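Local coordinates for benzoylformate decarboxylase (Mycobacterium smegmatis, PDB 4Q9D), which belongs to the thiamine pyrophosphate-dependent enzyme family and holds a magnesium ion in its C-terminal cofactor-binding domain, at residues G435-S440 and I454-L459; G497-T502 and L517-P522; A511-A516 and T523-P528. All blocks are in the same frame, centred on the assembly; numbering follows the deposited sequence.

Interaction 1 of 3, residues G435-S440 and I454-L459; sequences GSFQYS and IVFVVL. With FMT (formic acid), chain H.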
loop_
_atom_site.group_PDB
_atom_site.type_symbol
_atom_site.label_atom_id
_atom_site.label_comp_id
_atom_site.label_asym_id
_atom_site.label_seq_id
_atom_site.Cartn_x
_atom_site.Cartn_y
_atom_site.Cartn_z
ATOM N N GLY B 435 -4.900 -27.911 20.403
ATOM C CA GLY B 435 -5.056 -26.479 20.167
ATOM C C GLY B 435 -5.166 -26.179 18.670
ATOM O O GLY B 435 -6.072 -25.466 18.225
ATOM N N SER B 436 -4.235 -26.725 17.900
ATOM C CA SER B 436 -4.231 -26.594 16.454
ATOM C C SER B 436 -5.517 -27.079 15.831
ATOM O O SER B 436 -6.026 -26.461 14.896
ATOM C CB SER B 436 -3.057 -27.377 15.843
ATOM O OG SER B 436 -1.824 -26.792 16.269
ATOM N N PHE B 437 -6.043 -28.186 16.348
ATOM C CA PHE B 437 -7.284 -28.755 15.829
ATOM C C PHE B 437 -8.466 -27.775 15.894
ATOM O O PHE B 437 -9.339 -27.824 15.036
ATOM C CB PHE B 437 -7.660 -30.038 16.578
ATOM C CG PHE B 437 -8.632 -30.911 15.832
ATOM C CD1 PHE B 437 -8.251 -31.548 14.646
ATOM C CD2 PHE B 437 -9.916 -31.122 16.323
ATOM C CE1 PHE B 437 -9.156 -32.366 13.949
ATOM C CE2 PHE B 437 -10.822 -31.924 15.629
ATOM C CZ PHE B 437 -10.446 -32.534 14.437
ATOM N N GLN B 438 -8.496 -26.895 16.892
ATOM C CA GLN B 438 -9.637 -25.964 17.060
ATOM C C GLN B 438 -9.736 -24.840 16.037
ATOM O O GLN B 438 -10.848 -24.377 15.746
ATOM C CB GLN B 438 -9.615 -25.304 18.443
ATOM C CG GLN B 438 -9.415 -26.281 19.574
ATOM C CD GLN B 438 -10.429 -27.396 19.565
ATOM O OE1 GLN B 438 -11.642 -27.150 19.509
ATOM N NE2 GLN B 438 -9.945 -28.642 19.631
ATOM N N TYR B 439 -8.596 -24.362 15.530
ATOM C CA TYR B 439 -8.576 -23.176 14.648
ATOM C C TYR B 439 -9.496 -23.298 13.454
ATOM O O TYR B 439 -10.222 -22.359 13.129
ATOM C CB TYR B 439 -7.154 -22.817 14.138
ATOM C CG TYR B 439 -6.253 -22.208 15.192
ATOM C CD1 TYR B 439 -5.946 -20.853 15.192
ATOM C CD2 TYR B 439 -5.669 -23.013 16.162
ATOM C CE1 TYR B 439 -5.090 -20.312 16.177
ATOM C CE2 TYR B 439 -4.835 -22.495 17.131
ATOM C CZ TYR B 439 -4.562 -21.155 17.147
ATOM O OH TYR B 439 -3.715 -20.697 18.133
ATOM N N SER B 440 -9.431 -24.448 12.790
ATOM C CA SER B 440 -10.175 -24.669 11.562
ATOM C C SER B 440 -10.916 -25.985 11.682
ATOM O O SER B 440 -11.052 -26.728 10.713
ATOM C CB SER B 440 -9.229 -24.710 10.345
ATOM O OG SER B 440 -8.493 -23.494 10.225
ATOM N N ILE B 454 -9.727 -39.705 5.412
ATOM C CA ILE B 454 -8.813 -38.980 6.256
ATOM C C ILE B 454 -8.965 -39.461 7.691
ATOM O O ILE B 454 -10.074 -39.536 8.226
ATOM C CB ILE B 454 -9.077 -37.467 6.223
ATOM C CG1 ILE B 454 -9.093 -36.940 4.778
ATOM C CG2 ILE B 454 -8.026 -36.740 7.078
ATOM C CD1 ILE B 454 -9.527 -35.484 4.721
ATOM N N VAL B 455 -7.839 -39.776 8.312
ATOM C CA VAL B 455 -7.837 -40.130 9.724
ATOM C C VAL B 455 -7.149 -39.005 10.466
ATOM O O VAL B 455 -5.944 -38.798 10.308
ATOM C CB VAL B 455 -7.077 -41.464 9.985
ATOM C CG1 VAL B 455 -7.139 -41.807 11.462
ATOM C CG2 VAL B 455 -7.667 -42.598 9.127
ATOM N N PHE B 456 -7.919 -38.251 11.242
ATOM C CA PHE B 456 -7.374 -37.145 12.027
ATOM C C PHE B 456 -7.003 -37.728 13.394
ATOM O O PHE B 456 -7.880 -38.183 14.136
ATOM C CB PHE B 456 -8.442 -36.036 12.229
ATOM C CG PHE B 456 -8.902 -35.372 10.942
ATOM C CD1 PHE B 456 -8.140 -34.369 10.340
ATOM C CD2 PHE B 456 -10.084 -35.757 10.336
ATOM C CE1 PHE B 456 -8.565 -33.741 9.148
ATOM C CE2 PHE B 456 -10.525 -35.136 9.132
ATOM C CZ PHE B 456 -9.750 -34.139 8.541
ATOM N N VAL B 457 -5.724 -37.711 13.729
ATOM C CA VAL B 457 -5.284 -38.191 15.022
ATOM C C VAL B 457 -4.941 -36.983 15.866
ATOM O O VAL B 457 -3.952 -36.290 15.623
ATOM C CB VAL B 457 -4.048 -39.079 14.901
ATOM C CG1 VAL B 457 -3.548 -39.491 16.308
ATOM C CG2 VAL B 457 -4.342 -40.268 14.040
ATOM N N VAL B 458 -5.777 -36.718 16.855
ATOM C CA VAL B 458 -5.656 -35.500 17.644
ATOM C C VAL B 458 -5.013 -35.780 18.998
ATOM O O VAL B 458 -5.530 -36.549 19.798
ATOM C CB VAL B 458 -7.051 -34.841 17.840
ATOM C CG1 VAL B 458 -6.953 -33.645 18.765
ATOM C CG2 VAL B 458 -7.649 -34.433 16.476
ATOM N N LEU B 459 -3.886 -35.135 19.251
ATOM C CA LEU B 459 -3.156 -35.342 20.496
ATOM C C LEU B 459 -3.623 -34.370 21.568
ATOM O O LEU B 459 -3.256 -33.187 21.581
ATOM C CB LEU B 459 -1.643 -35.228 20.247
ATOM C CG LEU B 459 -0.989 -36.329 19.393
ATOM C CD1 LEU B 459 -1.341 -36.220 17.947
ATOM C CD2 LEU B 459 0.532 -36.244 19.546
HETATM C C FMT H . -1.150 -27.948 19.901
HETATM O O1 FMT H . -1.560 -27.547 18.818
HETATM O O2 FMT H . -1.870 -28.034 20.888
#
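One face of the F437 ring is covered by V458, whose CG2 lies 3.6 Å from the ring centroid and 15° off its normal, a CH-pi contact displaced toward the rim on the CD1 side. F456 reaches the same ring obliquely: its CB is 4.1 Å from F437 CE1, and the two side chains cross at about a right angle. The F456 ring carries I454 CG2, from its own strand, over one face. F437 has CG anti to its backbone N (chi1 -161°), which swings the ring off the helix onto the sheet. Phenylalanine suits this junction because its broad face can receive the V458 methyl and its length bridges helix to strand. I489 touches both F437 and V458, and V409 touches both phenylalanines, so the pair is buried among further apolar side chains.

At the start of the helix, formic acid, probably from the crystallisation liquor, is gripped through O1 by S436 N at 2.9 Å and S436 OG at 2.7 Å, and through O2 by G435 N at 3.1 Å. G435 has no side chain to crowd O2. These N-H groups probably hold the cofactor's diphosphate in family members. D434, N461 and E463 bind the magnesium ion. The Gly-Asp-Gly turn at the helix head, with N461 some 27 residues after D434, just past the strand, is the signature motif of thiamine pyrophosphate enzymes.

Interaction 2 of 3, residues G497-T502 and L517-P522; sequences GCRTAT and LQADGP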
loop_
_atom_site.group_PDB
_atom_site.type_symbol
_atom_site.label_atom_id
_atom_site.label_comp_id
_atom_site.label_asym_id
_atom_site.label_seq_id
_atom_site.Cartn_x
_atom_site.Cartn_y
_atom_site.Cartn_z
ATOM N N GLY B 497 -20.304 -34.587 11.814
ATOM C CA GLY B 497 -20.558 -35.728 10.945
ATOM C C GLY B 497 -19.437 -36.749 10.793
ATOM O O GLY B 497 -19.554 -37.687 9.999
ATOM N N CYS B 498 -18.346 -36.585 11.536
ATOM C CA CYS B 498 -17.231 -37.520 11.402
ATOM C C CYS B 498 -17.417 -38.703 12.340
ATOM O O CYS B 498 -17.968 -38.530 13.428
ATOM C CB CYS B 498 -15.919 -36.827 11.766
ATOM S SG CYS B 498 -15.396 -35.660 10.493
ATOM N N ARG B 499 -16.950 -39.882 11.925
ATOM C CA ARG B 499 -16.757 -40.999 12.856
ATOM C C ARG B 499 -15.758 -40.541 13.907
ATOM O O ARG B 499 -14.887 -39.706 13.632
ATOM C CB ARG B 499 -16.136 -42.202 12.162
ATOM C CG ARG B 499 -16.976 -42.934 11.140
ATOM C CD ARG B 499 -16.154 -44.151 10.663
ATOM N NE ARG B 499 -16.153 -45.185 11.711
ATOM C CZ ARG B 499 -15.110 -45.600 12.450
ATOM N NH1 ARG B 499 -13.852 -45.139 12.281
ATOM N NH2 ARG B 499 -15.340 -46.532 13.369
ATOM N N THR B 500 -15.832 -41.110 15.098
ATOM C CA THR B 500 -14.936 -40.662 16.148
ATOM C C THR B 500 -14.780 -41.693 17.273
ATOM O O THR B 500 -15.648 -42.506 17.485
ATOM C CB THR B 500 -15.419 -39.303 16.725
ATOM O OG1 THR B 500 -14.391 -38.756 17.556
ATOM C CG2 THR B 500 -16.662 -39.489 17.548
ATOM N N ALA B 501 -13.642 -41.660 17.959
ATOM C CA ALA B 501 -13.486 -42.374 19.222
ATOM C C ALA B 501 -12.474 -41.644 20.095
ATOM O O ALA B 501 -11.607 -40.907 19.609
ATOM C CB ALA B 501 -13.079 -43.847 19.008
ATOM N N THR B 502 -12.620 -41.818 21.402
ATOM C CA THR B 502 -11.636 -41.326 22.350
ATOM C C THR B 502 -10.872 -42.571 22.807
ATOM O O THR B 502 -11.457 -43.478 23.388
ATOM C CB THR B 502 -12.330 -40.628 23.532
ATOM O OG1 THR B 502 -13.052 -39.485 23.045
ATOM C CG2 THR B 502 -11.309 -40.208 24.627
ATOM N N LEU B 517 -9.057 -46.931 8.942
ATOM C CA LEU B 517 -8.429 -47.136 7.642
ATOM C C LEU B 517 -9.341 -47.866 6.672
ATOM O O LEU B 517 -9.164 -47.769 5.463
ATOM C CB LEU B 517 -7.120 -47.916 7.804
ATOM C CG LEU B 517 -5.980 -47.093 8.400
ATOM C CD1 LEU B 517 -4.779 -47.990 8.767
ATOM C CD2 LEU B 517 -5.568 -45.982 7.428
ATOM N N GLN B 518 -10.307 -48.606 7.210
ATOM C CA GLN B 518 -11.245 -49.379 6.405
ATOM C C GLN B 518 -12.597 -48.691 6.276
ATOM O O GLN B 518 -13.441 -49.151 5.522
ATOM C CB GLN B 518 -11.470 -50.790 7.003
ATOM C CG GLN B 518 -10.251 -51.719 6.956
ATOM C CD GLN B 518 -9.510 -51.698 5.609
ATOM O OE1 GLN B 518 -10.126 -51.600 4.537
ATOM N NE2 GLN B 518 -8.174 -51.788 5.664
ATOM N N ALA B 519 -12.822 -47.612 7.018
ATOM C CA ALA B 519 -14.131 -46.959 7.006
ATOM C C ALA B 519 -14.344 -46.160 5.718
ATOM O O ALA B 519 -13.399 -45.789 5.040
ATOM C CB ALA B 519 -14.310 -46.065 8.245
ATOM N N ASP B 520 -15.593 -45.914 5.367
ATOM C CA ASP B 520 -15.862 -44.918 4.335
ATOM C C ASP B 520 -16.069 -43.583 5.054
ATOM O O ASP B 520 -16.922 -43.453 5.933
ATOM C CB ASP B 520 -17.072 -45.301 3.479
ATOM C CG ASP B 520 -18.136 -46.022 4.272
ATOM O OD1 ASP B 520 -18.214 -45.805 5.502
ATOM O OD2 ASP B 520 -18.894 -46.813 3.669
ATOM N N GLY B 521 -15.242 -42.607 4.729
ATOM C CA GLY B 521 -15.321 -41.338 5.421
ATOM C C GLY B 521 -14.304 -41.170 6.529
ATOM O O GLY B 521 -13.673 -42.126 6.993
ATOM N N PRO B 522 -14.147 -39.928 6.970
ATOM C CA PRO B 522 -13.079 -39.538 7.890
ATOM C C PRO B 522 -13.391 -39.967 9.310
ATOM O O PRO B 522 -14.551 -40.093 9.705
ATOM C CB PRO B 522 -13.122 -38.001 7.819
ATOM C CG PRO B 522 -14.573 -37.711 7.556
ATOM C CD PRO B 522 -15.016 -38.798 6.596
HETATM O O HOH W 1 -17.099 -40.659 8.798
#
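R499 meets the opposite segment twice, through its backbone and through its aliphatic chain. Its N gives a weak hydrogen bond to P522 O, 3.3 Å long and bent to 133°, and a water bridges the same two atoms, sharing the N-H: it accepts from R499 N at 3.2 Å and donates to P522 O at 2.8 Å. Beyond the backbone, R499 CD rests on A519 CB at 3.6 Å; the small methyl of alanine accommodates the arginine's methylenes closely. A bend at chi3 (75°), about CG-CD, folds the chain, and NH1 of the guanidinium is hydrogen-bonded to T523 OG1. On the other side of the joint, C498 SG packs against P522 CG at 3.7 Å, a buried apolar contact for which a polarisable thiol and a rigid ring are well matched.

The second shell sets these groups in place. Helix 443-449 backs C498 and P522, with I444 and A448 against the former and A447 against the latter. G497 closes helix 489-495 with a Schellman motif, its positive phi being readily adopted by glycine, and G521 likewise takes a positive phi just before P522. The contact thus joins the N-terminal ends of two adjacent parallel strands of a beta-alpha-beta unit, where helix 506-518 delivers the chain into strand 523-528.

Interaction 3 of 3, residues A511-A516 and T523-P528; sequences AELKTA and TVLVVP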
loop_
_atom_site.group_PDB
_atom_site.type_symbol
_atom_site.label_atom_id
_atom_site.label_comp_id
_atom_site.label_asym_id
_atom_site.label_seq_id
_atom_site.Cartn_x
_atom_site.Cartn_y
_atom_site.Cartn_z
ATOM N N ALA B 511 -6.494 -50.504 17.349
ATOM C CA ALA B 511 -7.702 -51.110 16.810
ATOM C C ALA B 511 -8.567 -50.061 16.108
ATOM O O ALA B 511 -9.134 -50.319 15.046
ATOM C CB ALA B 511 -8.498 -51.815 17.925
ATOM N N GLU B 512 -8.695 -48.884 16.714
ATOM C CA GLU B 512 -9.517 -47.819 16.111
ATOM C C GLU B 512 -8.875 -47.315 14.813
ATOM O O GLU B 512 -9.575 -46.954 13.860
ATOM C CB GLU B 512 -9.715 -46.682 17.113
ATOM C CG GLU B 512 -10.573 -47.083 18.311
ATOM C CD GLU B 512 -12.034 -47.348 17.933
ATOM O OE1 GLU B 512 -12.432 -47.053 16.787
ATOM O OE2 GLU B 512 -12.790 -47.830 18.800
ATOM N N LEU B 513 -7.540 -47.311 14.784
ATOM C CA LEU B 513 -6.788 -46.936 13.593
ATOM C C LEU B 513 -7.086 -47.882 12.442
ATOM O O LEU B 513 -7.357 -47.438 11.312
ATOM C CB LEU B 513 -5.273 -46.872 13.889
ATOM C CG LEU B 513 -4.747 -45.523 14.415
ATOM C CD1 LEU B 513 -3.255 -45.595 14.864
ATOM C CD2 LEU B 513 -4.965 -44.424 13.344
ATOM N N LYS B 514 -7.060 -49.186 12.727
ATOM C CA LYS B 514 -7.377 -50.181 11.709
ATOM C C LYS B 514 -8.807 -50.041 11.229
ATOM O O LYS B 514 -9.083 -50.155 10.044
ATOM C CB LYS B 514 -7.164 -51.597 12.233
ATOM C CG LYS B 514 -5.691 -51.954 12.495
ATOM C CD LYS B 514 -5.560 -53.375 13.116
ATOM C CE LYS B 514 -4.084 -53.725 13.376
ATOM N NZ LYS B 514 -3.906 -54.899 14.297
ATOM N N THR B 515 -9.730 -49.824 12.150
ATOM C CA THR B 515 -11.111 -49.595 11.750
ATOM C C THR B 515 -11.232 -48.321 10.892
ATOM O O THR B 515 -11.958 -48.306 9.893
ATOM C CB THR B 515 -12.001 -49.488 12.987
ATOM O OG1 THR B 515 -11.958 -50.731 13.682
ATOM C CG2 THR B 515 -13.448 -49.168 12.625
ATOM N N ALA B 516 -10.514 -47.258 11.266
ATOM C CA ALA B 516 -10.619 -45.989 10.525
ATOM C C ALA B 516 -10.114 -46.141 9.096
ATOM O O ALA B 516 -10.670 -45.554 8.152
ATOM C CB ALA B 516 -9.858 -44.874 11.246
ATOM N N THR B 523 -12.342 -40.137 10.098
ATOM C CA THR B 523 -12.490 -40.410 11.522
ATOM C C THR B 523 -11.594 -39.446 12.283
ATOM O O THR B 523 -10.475 -39.150 11.849
ATOM C CB THR B 523 -12.017 -41.856 11.860
ATOM O OG1 THR B 523 -12.750 -42.794 11.072
ATOM C CG2 THR B 523 -12.191 -42.167 13.344
ATOM N N VAL B 524 -12.102 -38.963 13.406
ATOM C CA VAL B 524 -11.338 -38.181 14.355
ATOM C C VAL B 524 -11.052 -39.046 15.600
ATOM O O VAL B 524 -11.959 -39.418 16.344
ATOM C CB VAL B 524 -12.089 -36.896 14.747
ATOM C CG1 VAL B 524 -11.300 -36.097 15.804
ATOM C CG2 VAL B 524 -12.390 -36.027 13.472
ATOM N N LEU B 525 -9.787 -39.389 15.805
ATOM C CA LEU B 525 -9.395 -40.184 16.966
ATOM C C LEU B 525 -8.740 -39.238 17.958
ATOM O O LEU B 525 -7.729 -38.603 17.659
ATOM C CB LEU B 525 -8.438 -41.317 16.567
ATOM C CG LEU B 525 -9.014 -42.353 15.592
ATOM C CD1 LEU B 525 -7.951 -43.397 15.208
ATOM C CD2 LEU B 525 -10.271 -43.021 16.127
ATOM N N VAL B 526 -9.342 -39.117 19.126
ATOM C CA VAL B 526 -8.827 -38.241 20.147
ATOM C C VAL B 526 -7.991 -39.080 21.127
ATOM O O VAL B 526 -8.507 -40.003 21.752
ATOM C CB VAL B 526 -9.984 -37.488 20.846
ATOM C CG1 VAL B 526 -9.420 -36.462 21.812
ATOM C CG2 VAL B 526 -10.885 -36.784 19.779
ATOM N N VAL B 527 -6.698 -38.765 21.231
ATOM C CA VAL B 527 -5.768 -39.544 22.021
ATOM C C VAL B 527 -5.241 -38.722 23.202
ATOM O O VAL B 527 -4.470 -37.778 23.028
ATOM C CB VAL B 527 -4.588 -40.032 21.174
ATOM C CG1 VAL B 527 -3.658 -40.921 22.019
ATOM C CG2 VAL B 527 -5.079 -40.798 19.921
ATOM N N PRO B 528 -5.656 -39.072 24.426
ATOM C CA PRO B 528 -5.144 -38.279 25.552
ATOM C C PRO B 528 -3.649 -38.509 25.726
ATOM O O PRO B 528 -3.203 -39.651 25.784
ATOM C CB PRO B 528 -5.938 -38.809 26.760
ATOM C CG PRO B 528 -7.140 -39.529 26.158
ATOM C CD PRO B 528 -6.677 -40.057 24.824
HETATM O O HOH W 2 -11.750 -43.024 8.653
#
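Helix 506-518 is the connecting helix of a beta-alpha-beta unit, and here it packs back on strand 523-528, the strand it leads to. The two segments run almost exactly antiparallel (172°), their axes 9.6 Å apart. L525 is the main bearing surface. Its CD1 leans on L513 CD2 at 3.7 Å, the leucine side chains crossing obliquely, and its CD2 lies 3.8 Å from E512 CB. Glutamate suits that partly exposed edge because its CB methylene can pack on the leucine while the carboxylate stays off the contact. One turn further on, A516 faces T523, with CB 3.6 Å from OG1; so small a residue allows the helix to come down close to the strand.

The rotation of T523 (chi1 -57°) puts OG1 on the A516 side, where the hydroxyl donates to a water at 2.6 Å, which passes a hydrogen bond on to A516 O at 2.8 Å. R499 NH1 is hydrogen-bonded to the same OG1. The contact therefore combines leucine packing with a water bridge: a threonine hydroxyl buried beside an alanine methyl is satisfied by two partners, and a carbonyl near the helix's C-terminal end gains a water partner.

How the interactions relate
All three contacts belong to the C-terminal thiamine pyrophosphate-binding domain and reach one parallel sheet, in which strands 454-460, 523-528 and 499-502 are neighbours in that order. Interaction 1 closes before the others open, whereas interactions 2 and 3 alternate along the chain and share helix 506-518. Their centres lie about 8 Å apart, and that of interaction 1 about 13 Å from interaction 2 and 12 Å from interaction 3. Probable backbone hydrogen bonds between F456 and both T523 and L525 join interactions 1 and 3, and V455 packs on L513 and A516. The sheet thus connects the magnesium-side motif of interaction 1 to the crossover at its edge within this chain.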